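Local coordinates for beta-L-arabinobiosidase (Bacteroides thetaiotaomicron, PDB 5MQR), which probably hydrolyses arabinose-containing glycosidic linkages in complex plant pectin as a multidomain glycosidase, at residues Ile164-Tyr169 and Met243-Glu248; Gln488-Phe491 and Ile497-Ser500; Ala957-Met962 and Ser973-Gln978. One frame throughout, in Å; residues are numbered along the deposited sequence.

Interaction 1: Ile164-Tyr169 and Met243-Glu248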
loop_
_atom_site.group_PDB
_atom_site.type_symbol
_atom_site.label_atom_id
_atom_site.label_comp_id
_atom_site.label_asym_id
_atom_site.label_seq_id
_atom_site.Cartn_x
_atom_site.Cartn_y
_atom_site.Cartn_z
ATOM N N ILE A 164 -27.510 -8.924 -25.062
ATOM C CA ILE A 164 -28.956 -8.735 -24.930
ATOM C C ILE A 164 -29.200 -7.675 -23.858
ATOM O O ILE A 164 -28.563 -7.697 -22.791
ATOM C CB ILE A 164 -29.689 -10.045 -24.559
ATOM C CG1 ILE A 164 -29.246 -11.220 -25.450
ATOM C CG2 ILE A 164 -31.206 -9.875 -24.644
ATOM C CD1 ILE A 164 -29.437 -11.037 -26.931
ATOM N N THR A 165 -30.093 -6.732 -24.144
ATOM C CA THR A 165 -30.547 -5.786 -23.126
ATOM C C THR A 165 -32.024 -6.061 -22.861
ATOM O O THR A 165 -32.732 -6.556 -23.738
ATOM C CB THR A 165 -30.252 -4.316 -23.497
ATOM O OG1 THR A 165 -30.542 -3.455 -22.385
ATOM C CG2 THR A 165 -31.042 -3.879 -24.723
HETATM N N MSE A 166 -32.472 -5.794 -21.631
HETATM C CA MSE A 166 -33.832 -6.175 -21.217
HETATM C C MSE A 166 -34.432 -5.152 -20.297
HETATM O O MSE A 166 -33.731 -4.418 -19.596
HETATM C CB MSE A 166 -33.892 -7.560 -20.556
HETATM C CG MSE A 166 -32.942 -7.691 -19.359
HETATM SE SE MSE A 166 -32.844 -9.543 -18.649
HETATM C CE MSE A 166 -30.964 -9.904 -19.075
ATOM N N GLY A 167 -35.756 -5.090 -20.326
ATOM C CA GLY A 167 -36.498 -4.268 -19.414
ATOM C C GLY A 167 -37.891 -4.799 -19.233
ATOM O O GLY A 167 -38.286 -5.767 -19.891
ATOM N N ASN A 168 -38.640 -4.168 -18.343
ATOM C CA ASN A 168 -39.947 -4.675 -17.957
ATOM C C ASN A 168 -40.984 -3.556 -17.880
ATOM O O ASN A 168 -40.668 -2.443 -17.471
ATOM C CB ASN A 168 -39.787 -5.377 -16.620
ATOM C CG ASN A 168 -41.102 -5.814 -16.030
ATOM O OD1 ASN A 168 -41.564 -6.916 -16.299
ATOM N ND2 ASN A 168 -41.704 -4.958 -15.204
ATOM N N TYR A 169 -42.219 -3.870 -18.264
ATOM C CA TYR A 169 -43.348 -2.939 -18.195
ATOM C C TYR A 169 -44.356 -3.343 -17.111
ATOM O O TYR A 169 -44.895 -4.444 -17.151
ATOM C CB TYR A 169 -44.057 -2.919 -19.529
ATOM C CG TYR A 169 -43.242 -2.381 -20.681
ATOM C CD1 TYR A 169 -43.036 -1.020 -20.823
ATOM C CD2 TYR A 169 -42.722 -3.231 -21.661
ATOM C CE1 TYR A 169 -42.319 -0.506 -21.892
ATOM C CE2 TYR A 169 -41.992 -2.729 -22.729
ATOM C CZ TYR A 169 -41.800 -1.360 -22.839
ATOM O OH TYR A 169 -41.110 -0.839 -23.891
HETATM N N MSE A 243 -33.435 -14.650 -10.194
HETATM C CA MSE A 243 -33.384 -13.948 -8.909
HETATM C C MSE A 243 -33.552 -12.455 -9.025
HETATM O O MSE A 243 -33.937 -11.797 -8.054
HETATM C CB MSE A 243 -32.058 -14.178 -8.194
HETATM C CG MSE A 243 -31.870 -15.621 -7.730
HETATM SE SE MSE A 243 -33.214 -16.179 -6.403
HETATM C CE MSE A 243 -32.348 -15.241 -4.899
ATOM N N GLN A 244 -33.255 -11.903 -10.201
ATOM C CA GLN A 244 -33.357 -10.464 -10.443
ATOM C C GLN A 244 -34.627 -10.080 -11.160
ATOM O O GLN A 244 -34.756 -8.951 -11.597
ATOM C CB GLN A 244 -32.140 -9.980 -11.235
ATOM C CG GLN A 244 -30.819 -10.273 -10.545
ATOM C CD GLN A 244 -29.620 -9.851 -11.370
ATOM O OE1 GLN A 244 -29.374 -8.656 -11.564
ATOM N NE2 GLN A 244 -28.875 -10.838 -11.882
ATOM N N TRP A 245 -35.536 -11.026 -11.311
ATOM C CA TRP A 245 -36.858 -10.796 -11.891
ATOM C C TRP A 245 -37.986 -10.897 -10.852
ATOM O O TRP A 245 -39.145 -10.698 -11.188
ATOM C CB TRP A 245 -37.137 -11.844 -12.965
ATOM C CG TRP A 245 -36.449 -11.664 -14.303
ATOM C CD1 TRP A 245 -35.378 -10.855 -14.606
ATOM C CD2 TRP A 245 -36.766 -12.377 -15.499
ATOM N NE1 TRP A 245 -35.038 -11.006 -15.936
ATOM C CE2 TRP A 245 -35.865 -11.945 -16.499
ATOM C CE3 TRP A 245 -37.725 -13.347 -15.821
ATOM C CZ2 TRP A 245 -35.912 -12.438 -17.804
ATOM C CZ3 TRP A 245 -37.774 -13.839 -17.113
ATOM C CH2 TRP A 245 -36.879 -13.381 -18.096
ATOM N N VAL A 246 -37.655 -11.207 -9.603
ATOM C CA VAL A 246 -38.671 -11.520 -8.585
ATOM C C VAL A 246 -39.616 -10.369 -8.225
ATOM O O VAL A 246 -40.778 -10.613 -7.898
ATOM C CB VAL A 246 -38.025 -12.058 -7.295
ATOM C CG1 VAL A 246 -37.195 -10.960 -6.581
ATOM C CG2 VAL A 246 -39.081 -12.692 -6.377
ATOM N N GLU A 247 -39.138 -9.131 -8.299
ATOM C CA GLU A 247 -39.984 -8.001 -7.945
ATOM C C GLU A 247 -41.091 -7.708 -8.941
ATOM O O GLU A 247 -42.124 -7.207 -8.518
ATOM C CB GLU A 247 -39.172 -6.734 -7.711
ATOM C CG GLU A 247 -38.237 -6.839 -6.532
ATOM C CD GLU A 247 -37.381 -5.602 -6.375
ATOM O OE1 GLU A 247 -37.983 -4.535 -6.146
ATOM O OE2 GLU A 247 -36.127 -5.684 -6.453
ATOM N N GLU A 248 -40.866 -7.980 -10.236
ATOM C CA GLU A 248 -41.836 -7.653 -11.307
ATOM C C GLU A 248 -42.593 -8.869 -11.814
ATOM O O GLU A 248 -43.714 -8.743 -12.273
ATOM C CB GLU A 248 -41.143 -6.995 -12.499
ATOM C CG GLU A 248 -40.342 -5.747 -12.167
ATOM C CD GLU A 248 -38.901 -5.980 -11.709
ATOM O OE1 GLU A 248 -38.396 -7.123 -11.716
ATOM O OE2 GLU A 248 -38.257 -4.976 -11.326
#
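With its CG between the backbone N and the carbonyl carbon (chi1 55°), Met166, present as selenomethionine, leaves strand 163-170 in the direction of Trp245, and a bend further out at the selenium turns the end of the chain. Trp245 answers with CG anti to its carbonyl carbon, which brings the indole edge up to Met166. The two chains cross at about a right angle, and Met166 SE comes to the pyrrole edge of the indole, 3.8 Å from Trp245 NE1. Met166 SE lies 4.9 Å from the centroid of the five-membered ring of Trp245, close to the ring plane (86° off the normal), so this is an edge-on Met-aromatic contact. Met166 SE is also 4.3 Å from Trp245 CZ2. Ile235 of helix 226-236 touches both side chains. Two residues further along the strand, Asn168 also points at the loop and lays its amide against the methylenes of Glu248, with Asn168 CG 3.7 Å from Glu248 CB. The carboxylate itself is turned to other partners, a salt bridge to Arg187 and a hydrogen bond to His150. With an alanine in place of Asn168 the amide is gone, which would probably open a gap beside Glu248 CB and CG and leave that stem freer to move, though its carboxylate would stay tied to Arg187 and His150. Strand 163-170 is the second of four antiparallel strands, 148-157 to 202-206, consistent with a blade of the N-terminal beta propeller.

Interaction 2: Gln488-Phe491 and Ile497-Ser500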
loop_
_atom_site.group_PDB
_atom_site.type_symbol
_atom_site.label_atom_id
_atom_site.label_comp_id
_atom_site.label_asym_id
_atom_site.label_seq_id
_atom_site.Cartn_x
_atom_site.Cartn_y
_atom_site.Cartn_z
ATOM N N GLN A 488 -12.201 27.920 -4.541
ATOM C CA GLN A 488 -11.743 27.651 -3.170
ATOM C C GLN A 488 -10.663 26.587 -3.178
ATOM O O GLN A 488 -10.814 25.584 -3.863
ATOM C CB GLN A 488 -12.896 27.203 -2.302
ATOM C CG GLN A 488 -13.966 28.268 -2.186
ATOM C CD GLN A 488 -14.927 27.977 -1.067
ATOM O OE1 GLN A 488 -15.219 26.807 -0.767
ATOM N NE2 GLN A 488 -15.411 29.036 -0.420
ATOM N N ILE A 489 -9.595 26.824 -2.415
ATOM C CA ILE A 489 -8.499 25.881 -2.245
ATOM C C ILE A 489 -8.403 25.508 -0.753
ATOM O O ILE A 489 -8.076 26.352 0.086
ATOM C CB ILE A 489 -7.158 26.463 -2.761
ATOM C CG1 ILE A 489 -7.275 26.858 -4.225
ATOM C CG2 ILE A 489 -6.045 25.423 -2.652
ATOM C CD1 ILE A 489 -6.089 27.639 -4.732
ATOM N N ASP A 490 -8.696 24.250 -0.446
ATOM C CA ASP A 490 -8.823 23.767 0.924
ATOM C C ASP A 490 -7.727 22.740 1.238
ATOM O O ASP A 490 -7.390 21.926 0.400
ATOM C CB ASP A 490 -10.192 23.089 1.139
ATOM C CG ASP A 490 -11.356 24.075 1.225
ATOM O OD1 ASP A 490 -11.155 25.304 0.995
ATOM O OD2 ASP A 490 -12.499 23.600 1.498
ATOM N N PHE A 491 -7.232 22.762 2.470
ATOM C CA PHE A 491 -6.271 21.773 2.953
ATOM C C PHE A 491 -6.989 20.943 4.006
ATOM O O PHE A 491 -7.390 21.477 5.024
ATOM C CB PHE A 491 -5.060 22.491 3.512
ATOM C CG PHE A 491 -4.420 23.416 2.521
ATOM C CD1 PHE A 491 -4.886 24.721 2.366
ATOM C CD2 PHE A 491 -3.397 22.968 1.699
ATOM C CE1 PHE A 491 -4.308 25.574 1.434
ATOM C CE2 PHE A 491 -2.817 23.811 0.773
ATOM C CZ PHE A 491 -3.268 25.115 0.637
ATOM N N ILE A 497 -11.980 17.962 7.820
ATOM C CA ILE A 497 -11.761 19.250 8.465
ATOM C C ILE A 497 -10.786 20.005 7.563
ATOM O O ILE A 497 -9.715 19.485 7.224
ATOM C CB ILE A 497 -11.164 19.145 9.888
ATOM C CG1 ILE A 497 -11.984 18.213 10.792
ATOM C CG2 ILE A 497 -11.015 20.536 10.493
ATOM C CD1 ILE A 497 -13.469 18.442 10.692
ATOM N N ALA A 498 -11.181 21.206 7.142
ATOM C CA ALA A 498 -10.277 22.086 6.408
ATOM C C ALA A 498 -9.600 22.948 7.451
ATOM O O ALA A 498 -10.275 23.661 8.230
ATOM C CB ALA A 498 -11.026 22.954 5.395
ATOM N N CYS A 499 -8.273 22.887 7.482
ATOM C CA CYS A 499 -7.523 23.737 8.395
ATOM C C CYS A 499 -7.335 25.167 7.882
ATOM O O CYS A 499 -7.171 26.119 8.660
ATOM C CB CYS A 499 -6.174 23.081 8.730
ATOM S SG CYS A 499 -5.083 22.861 7.332
ATOM N N SER A 500 -7.356 25.322 6.570
ATOM C CA SER A 500 -7.280 26.641 5.967
ATOM C C SER A 500 -7.944 26.616 4.615
ATOM O O SER A 500 -8.193 25.549 4.063
ATOM C CB SER A 500 -5.817 27.086 5.820
ATOM O OG SER A 500 -5.751 28.496 5.680
#
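Phe491 and Cys499 make the tight end of this contact. The Phe491 carbonyl oxygen takes the amide of Cys499, with Cys499 N 3.0 Å from Phe491 O and an N-H...O angle of 152°. The same oxygen also meets the CA-H of Ala498, with Ala498 CA 3.3 Å from Phe491 O, so one acceptor is approached by two consecutive residues. Cys499 SG sits between its own backbone N and carbonyl carbon (chi1 63°), a rotation that turns the sulfur back onto the neighbouring strand, 3.8 Å from Phe491 CB. Leu536 and Ile564 also touch the cysteine, while Phe491 packs on Ala534, Leu536 and Ile543. These residues of strands 530-537 and 542-547 belong to a second sheet, so Phe491 is packed between two sheets, consistent with a beta sandwich like that of carbohydrate-binding modules. The segments lie on the two arms of a beta hairpin, strands 487-492 and 498-504, whose connecting loop supplies Glu494 and Asn495 to a sodium site that Gln44 shares. Pairing is slacker beyond Cys499, where the chain turns a corner. Phe491 N reaches Ser500 O only through a weak bond of 3.4 Å, and that oxygen lies at the edge of the Phe491 ring, 3.8 Å from Phe491 CD1. Asp490 OD2 is 4.2 Å from Ala498 CB, a marginal touch; the Asp490 carboxylate is committed to salt bridges with Arg501 and Arg570. Toward solvent the contact thins out: Ala498 and Ile497 are partly exposed, and Ile497 turns its side chain away from strand 487-492.

Interaction 3: Ala957-Met962 and Ser973-Gln978; sequences AMANFM and SVYFRQ
Met962 N donates to Met958 O at 2.9 Å, a helical i to i+4 bond that sets these two selenomethionines one turn apart, both directed at the neighbouring helix and its Tyr975. No hydrogen bond joins the two segments, and the side-chain packing is carried by selenium, methyl and ring. Tyr975 holds its CG anti to the backbone N (chi1 172°), which sends the ring across the gap toward helix 948-964. Met958 SE comes to the edge of that ring, 4.2 Å from Tyr975 CD1 and 79° off the ring normal, a Met-aromatic contact. Met962 SE approaches nearer the root of the tyrosine, 3.8 Å from Tyr975 CB, and meets the ring obliquely. The axes of 957-962 and 973-978 run antiparallel (164°) and come within 11.2 Å, consistent with the helical hairpins of the (alpha/alpha) barrels of this glycoside hydrolase family. Ala959 adds its methyl further out, with Ala959 CB 4.3 Å from Tyr975 CE1. Leu955, earlier on helix 948-964, and Leu1029 of helix 1022-1029 also pack on Tyr975.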
loop_
_atom_site.group_PDB
_atom_site.type_symbol
_atom_site.label_atom_id
_atom_site.label_comp_id
_atom_site.label_asym_id
_atom_site.label_seq_id
_atom_site.Cartn_x
_atom_site.Cartn_y
_atom_site.Cartn_z
ATOM N N ALA A 957 27.200 -15.074 6.809
ATOM C CA ALA A 957 27.792 -16.059 5.909
ATOM C C ALA A 957 26.760 -16.991 5.279
ATOM O O ALA A 957 26.847 -17.296 4.089
ATOM C CB ALA A 957 28.827 -16.863 6.677
HETATM N N MSE A 958 25.789 -17.443 6.080
HETATM C CA MSE A 958 24.749 -18.377 5.611
HETATM C C MSE A 958 23.895 -17.725 4.567
HETATM O O MSE A 958 23.549 -18.343 3.555
HETATM C CB MSE A 958 23.884 -18.837 6.763
HETATM C CG MSE A 958 23.006 -20.012 6.384
HETATM SE SE MSE A 958 21.805 -20.523 7.870
HETATM C CE MSE A 958 22.825 -20.314 9.534
ATOM N N ALA A 959 23.564 -16.463 4.813
ATOM C CA ALA A 959 22.851 -15.654 3.835
ATOM C C ALA A 959 23.647 -15.486 2.551
ATOM O O ALA A 959 23.077 -15.586 1.475
ATOM C CB ALA A 959 22.493 -14.289 4.418
ATOM N N ASN A 960 24.955 -15.221 2.660
ATOM C CA ASN A 960 25.789 -15.083 1.461
ATOM C C ASN A 960 25.765 -16.362 0.650
ATOM O O ASN A 960 25.600 -16.337 -0.568
ATOM C CB ASN A 960 27.236 -14.745 1.822
ATOM C CG ASN A 960 27.423 -13.302 2.245
ATOM O OD1 ASN A 960 26.572 -12.433 2.025
ATOM N ND2 ASN A 960 28.571 -13.035 2.841
ATOM N N PHE A 961 25.947 -17.470 1.357
ATOM C CA PHE A 961 25.934 -18.792 0.768
ATOM C C PHE A 961 24.614 -19.029 0.060
ATOM O O PHE A 961 24.608 -19.460 -1.083
ATOM C CB PHE A 961 26.127 -19.843 1.848
ATOM C CG PHE A 961 26.206 -21.249 1.332
ATOM C CD1 PHE A 961 27.247 -21.642 0.477
ATOM C CD2 PHE A 961 25.287 -22.223 1.776
ATOM C CE1 PHE A 961 27.329 -22.951 0.048
ATOM C CE2 PHE A 961 25.382 -23.533 1.347
ATOM C CZ PHE A 961 26.386 -23.889 0.476
HETATM N N MSE A 962 23.510 -18.703 0.722
HETATM C CA MSE A 962 22.187 -18.938 0.132
HETATM C C MSE A 962 21.873 -18.016 -1.023
HETATM O O MSE A 962 21.172 -18.411 -1.967
HETATM C CB MSE A 962 21.127 -18.841 1.206
HETATM C CG MSE A 962 21.232 -20.069 2.104
HETATM SE SE MSE A 962 19.981 -19.914 3.615
HETATM C CE MSE A 962 18.365 -20.375 2.599
ATOM N N SER A 973 13.504 -22.203 5.489
ATOM C CA SER A 973 13.049 -22.600 6.822
ATOM C C SER A 973 14.177 -22.702 7.794
ATOM O O SER A 973 14.018 -22.347 8.958
ATOM C CB SER A 973 12.331 -23.953 6.802
ATOM O OG SER A 973 11.116 -23.769 6.140
ATOM N N VAL A 974 15.299 -23.225 7.322
ATOM C CA VAL A 974 16.452 -23.347 8.159
ATOM C C VAL A 974 17.007 -21.981 8.575
ATOM O O VAL A 974 17.328 -21.785 9.747
ATOM C CB VAL A 974 17.555 -24.220 7.509
ATOM C CG1 VAL A 974 18.833 -24.203 8.349
ATOM C CG2 VAL A 974 17.052 -25.651 7.371
ATOM N N TYR A 975 17.155 -21.076 7.618
ATOM C CA TYR A 975 17.663 -19.744 7.928
ATOM C C TYR A 975 16.675 -19.019 8.867
ATOM O O TYR A 975 17.085 -18.415 9.870
ATOM C CB TYR A 975 17.930 -18.905 6.655
ATOM C CG TYR A 975 18.264 -17.472 6.965
ATOM C CD1 TYR A 975 19.577 -17.065 7.209
ATOM C CD2 TYR A 975 17.270 -16.522 7.047
ATOM C CE1 TYR A 975 19.878 -15.734 7.532
ATOM C CE2 TYR A 975 17.548 -15.202 7.355
ATOM C CZ TYR A 975 18.848 -14.806 7.599
ATOM O OH TYR A 975 19.087 -13.481 7.904
ATOM N N PHE A 976 15.393 -19.080 8.531
ATOM C CA PHE A 976 14.360 -18.427 9.329
ATOM C C PHE A 976 14.376 -18.933 10.751
ATOM O O PHE A 976 14.299 -18.145 11.690
ATOM C CB PHE A 976 12.951 -18.653 8.756
ATOM C CG PHE A 976 11.878 -17.888 9.481
ATOM C CD1 PHE A 976 11.220 -18.447 10.578
ATOM C CD2 PHE A 976 11.558 -16.600 9.098
ATOM C CE1 PHE A 976 10.258 -17.734 11.273
ATOM C CE2 PHE A 976 10.564 -15.887 9.762
ATOM C CZ PHE A 976 9.921 -16.446 10.864
ATOM N N ARG A 977 14.484 -20.250 10.894
ATOM C CA ARG A 977 14.451 -20.896 12.197
ATOM C C ARG A 977 15.618 -20.436 13.072
ATOM O O ARG A 977 15.433 -20.197 14.257
ATOM C CB ARG A 977 14.422 -22.428 12.046
ATOM C CG ARG A 977 14.309 -23.236 13.338
ATOM C CD ARG A 977 13.089 -22.809 14.172
ATOM N NE ARG A 977 12.991 -23.569 15.419
ATOM C CZ ARG A 977 12.298 -23.203 16.507
ATOM N NH1 ARG A 977 11.606 -22.061 16.562
ATOM N NH2 ARG A 977 12.309 -23.999 17.577
ATOM N N GLN A 978 16.798 -20.271 12.490
ATOM C CA GLN A 978 17.956 -19.808 13.261
ATOM C C GLN A 978 17.832 -18.336 13.632
ATOM O O GLN A 978 18.250 -17.956 14.719
ATOM C CB GLN A 978 19.277 -20.076 12.532
ATOM C CG GLN A 978 19.698 -21.535 12.561
ATOM C CD GLN A 978 19.780 -22.096 13.984
ATOM O OE1 GLN A 978 20.178 -21.399 14.901
ATOM N NE2 GLN A 978 19.389 -23.339 14.166
#

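Overall arrangement
The three contacts lie in series along the chain, each in a different family region, and share no elements: centres of interactions 1 and 2 are about 46 Å apart, while interaction 3 lies across the chain's centre from both. All are largely buried, though interactions 2 and 3 each include partly exposed residues. Interaction 1 ties a propeller strand to a loop far along the chain through side chains alone. Interaction 2 joins neighbouring strands of one hairpin and is the only one of the three with hydrogen bonds between its segments. Interaction 3 shares with interaction 1 a selenium against an aromatic ring, but lacks its amide packed on a glutamate stem and joins two helices close in sequence.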